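Local coordinates for protein dTDP-glucose 4,6-dehydratase (Klebsiella pneumoniae, PDB 5U4Q) that binds NAD and probably converts dTDP-glucose to the 4-keto-6-deoxy sugar nucleotide by NAD-dependent dehydration, at residues G13-G16 / F17-Q21. Residues are numbered along the deposited sequence; the frame is centred on the assembly and turned at random.
Sequences GFIG and FHIAQ. With NAD (nicotinamide-adenine-dinucleotide), chain C.
F14 and H18, one helical turn apart, bring their rings together at the start of the helix that receives the NAD diphosphate. The CB of F14 lies 3.5 Å from NAD O1N. With CG anti to the backbone N (chi1 175°), the ring projects outward from the helix, between the nicotinamide end of NAD and H18: CD2 borders the nicotinamide amide, whose N7N stands at the ring edge, while CD1 approaches CD2 of H18 at 3.8 Å and CE1 reaches H18 NE2. The two ring planes meet obliquely, at 81°. F14 O accepts a weak hydrogen bond from H18 N and also meets H18 CD2 at 3.1 Å, in the imidazole plane; F17 CD2 covers part of one imidazole face. H18 NE2 is hydrogen-bonded to P187 O, and this bond, with the in-plane contact, would restrain rotation of the imidazole.

G13 is the N-cap, and its carbonyl accepts the first helical bond, from F17 N. Two amides of the first turn bind the cofactor: F14 N donates to NAD O1A and I15 N to NAD O1N (2.8 Å), both nearly straight. G13 and G16 belong to the glycine-rich dinucleotide-binding turn of the Rossmann fold, where the helix dipole would favour the diphosphate and the missing side chain at G13 lets it approach the backbone. I15 CD1 packs against NAD C2N of the nicotinamide ring, 3.8 Å away, and its CG2 lies alongside I19 CG1.

Helix 14-25 links parallel strands 5-9 and 29-34 in a beta-alpha-beta unit; helix 223-234 packs against F14, H18 and I19, and V184 of strand 176-185 meets F14 and I15.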
loop_
_atom_site.group_PDB
_atom_site.type_symbol
_atom_site.label_atom_id
_atom_site.label_comp_id
_atom_site.label_asym_id
_atom_site.label_seq_id
_atom_site.Cartn_x
_atom_site.Cartn_y
_atom_site.Cartn_z
ATOM N N GLY A 13 21.081 -10.400 2.516
ATOM C CA GLY A 13 20.017 -11.303 2.929
ATOM C C GLY A 13 20.024 -12.573 2.130
ATOM O O GLY A 13 20.808 -12.758 1.244
ATOM N N PHE A 14 19.105 -13.476 2.471
ATOM C CA PHE A 14 19.032 -14.791 1.858
ATOM C C PHE A 14 18.887 -14.791 0.353
ATOM O O PHE A 14 19.765 -15.238 -0.372
ATOM C CB PHE A 14 17.878 -15.565 2.528
ATOM C CG PHE A 14 17.561 -16.923 1.934
ATOM C CD1 PHE A 14 18.518 -17.746 1.389
ATOM C CD2 PHE A 14 16.259 -17.423 2.060
ATOM C CE1 PHE A 14 18.188 -19.014 0.911
ATOM C CE2 PHE A 14 15.924 -18.676 1.590
ATOM C CZ PHE A 14 16.883 -19.469 1.014
ATOM N N ILE A 15 17.761 -14.290 -0.130
ATOM C CA ILE A 15 17.501 -14.348 -1.554
ATOM C C ILE A 15 18.465 -13.413 -2.309
ATOM O O ILE A 15 19.029 -13.812 -3.313
ATOM C CB ILE A 15 16.015 -14.061 -1.870
ATOM C CG1 ILE A 15 15.144 -15.087 -1.139
ATOM C CG2 ILE A 15 15.766 -14.114 -3.365
ATOM C CD1 ILE A 15 13.672 -14.874 -1.336
ATOM N N GLY A 16 18.643 -12.186 -1.814
ATOM C CA GLY A 16 19.537 -11.219 -2.483
ATOM C C GLY A 16 20.949 -11.704 -2.640
ATOM O O GLY A 16 21.572 -11.489 -3.694
ATOM N N PHE A 17 21.471 -12.383 -1.620
ATOM C CA PHE A 17 22.820 -12.944 -1.726
ATOM C C PHE A 17 22.887 -13.896 -2.927
ATOM O O PHE A 17 23.773 -13.809 -3.785
ATOM C CB PHE A 17 23.213 -13.699 -0.451
ATOM C CG PHE A 17 24.290 -14.702 -0.673
ATOM C CD1 PHE A 17 25.592 -14.299 -0.970
ATOM C CD2 PHE A 17 24.022 -16.057 -0.617
ATOM C CE1 PHE A 17 26.579 -15.228 -1.204
ATOM C CE2 PHE A 17 25.014 -16.987 -0.839
ATOM C CZ PHE A 17 26.296 -16.570 -1.142
ATOM N N HIS A 18 21.953 -14.844 -2.992
ATOM C CA HIS A 18 21.959 -15.794 -4.075
ATOM C C HIS A 18 21.789 -15.189 -5.459
ATOM O O HIS A 18 22.439 -15.640 -6.416
ATOM C CB HIS A 18 20.901 -16.892 -3.843
ATOM C CG HIS A 18 21.259 -17.871 -2.780
ATOM N ND1 HIS A 18 21.941 -19.044 -3.033
ATOM C CD2 HIS A 18 20.989 -17.867 -1.454
ATOM C CE1 HIS A 18 22.061 -19.721 -1.902
ATOM N NE2 HIS A 18 21.506 -19.029 -0.930
ATOM N N ILE A 19 20.954 -14.158 -5.565
ATOM C CA ILE A 19 20.755 -13.495 -6.844
ATOM C C ILE A 19 22.049 -12.765 -7.225
ATOM O O ILE A 19 22.527 -12.906 -8.344
ATOM C CB ILE A 19 19.559 -12.513 -6.815
ATOM C CG1 ILE A 19 18.244 -13.266 -6.541
ATOM C CG2 ILE A 19 19.471 -11.722 -8.123
ATOM C CD1 ILE A 19 17.910 -14.315 -7.523
ATOM N N ALA A 20 22.627 -12.029 -6.277
ATOM C CA ALA A 20 23.888 -11.314 -6.584
ATOM C C ALA A 20 24.984 -12.299 -7.002
ATOM O O ALA A 20 25.711 -12.071 -7.971
ATOM C CB ALA A 20 24.333 -10.536 -5.386
ATOM N N GLN A 21 25.112 -13.409 -6.273
ATOM C CA GLN A 21 26.145 -14.396 -6.589
ATOM C C GLN A 21 25.973 -14.952 -8.027
ATOM O O GLN A 21 26.942 -15.089 -8.783
ATOM C CB GLN A 21 26.096 -15.531 -5.557
ATOM C CG GLN A 21 27.119 -16.627 -5.768
ATOM C CD GLN A 21 26.980 -17.695 -4.712
ATOM O OE1 GLN A 21 25.918 -18.376 -4.604
ATOM N NE2 GLN A 21 28.010 -17.847 -3.918
HETATM P PA NAD C . 16.191 -11.464 4.418
HETATM O O1A NAD C . 17.177 -12.560 4.544
HETATM O O2A NAD C . 15.655 -10.759 5.648
HETATM O O5B NAD C . 16.807 -10.379 3.390
HETATM C C5B NAD C . 16.344 -9.041 3.255
HETATM C C4B NAD C . 17.532 -8.113 3.448
HETATM O O4B NAD C . 16.978 -6.787 3.359
HETATM C C3B NAD C . 18.205 -8.253 4.806
HETATM O O3B NAD C . 19.584 -8.648 4.747
HETATM C C2B NAD C . 17.991 -6.875 5.433
HETATM O O2B NAD C . 19.113 -6.429 6.220
HETATM C C1B NAD C . 17.679 -5.959 4.252
HETATM N N9A NAD C . 16.860 -4.790 4.614
HETATM C C8A NAD C . 15.700 -4.791 5.310
HETATM N N7A NAD C . 15.254 -3.544 5.472
HETATM C C5A NAD C . 16.124 -2.727 4.857
HETATM C C6A NAD C . 16.252 -1.264 4.695
HETATM N N6A NAD C . 15.352 -0.421 5.182
HETATM N N1A NAD C . 17.314 -0.835 4.012
HETATM C C2A NAD C . 18.254 -1.649 3.509
HETATM N N3A NAD C . 18.218 -2.990 3.644
HETATM C C4A NAD C . 17.173 -3.550 4.309
HETATM O O3 NAD C . 14.858 -11.952 3.652
HETATM P PN NAD C . 14.715 -12.727 2.248
HETATM O O1N NAD C . 15.981 -12.803 1.501
HETATM O O2N NAD C . 13.887 -13.963 2.596
HETATM O O5D NAD C . 13.715 -11.714 1.528
HETATM C C5D NAD C . 13.949 -11.074 0.277
HETATM C C4D NAD C . 12.608 -10.529 -0.184
HETATM O O4D NAD C . 11.741 -11.623 -0.559
HETATM C C3D NAD C . 11.802 -9.691 0.802
HETATM O O3D NAD C . 11.210 -8.610 0.077
HETATM C C2D NAD C . 10.695 -10.604 1.273
HETATM O O2D NAD C . 9.487 -9.903 1.637
HETATM C C1D NAD C . 10.471 -11.496 0.069
HETATM N N1N NAD C . 9.973 -12.835 0.439
HETATM C C2N NAD C . 10.780 -13.823 0.888
HETATM C C3N NAD C . 10.271 -15.088 1.229
HETATM C C7N NAD C . 11.121 -16.256 1.746
HETATM O O7N NAD C . 10.608 -17.380 1.860
HETATM N N7N NAD C . 12.401 -16.121 2.131
HETATM C C4N NAD C . 8.915 -15.304 1.132
HETATM C C5N NAD C . 8.095 -14.278 0.683
HETATM C C6N NAD C . 8.634 -13.037 0.360
#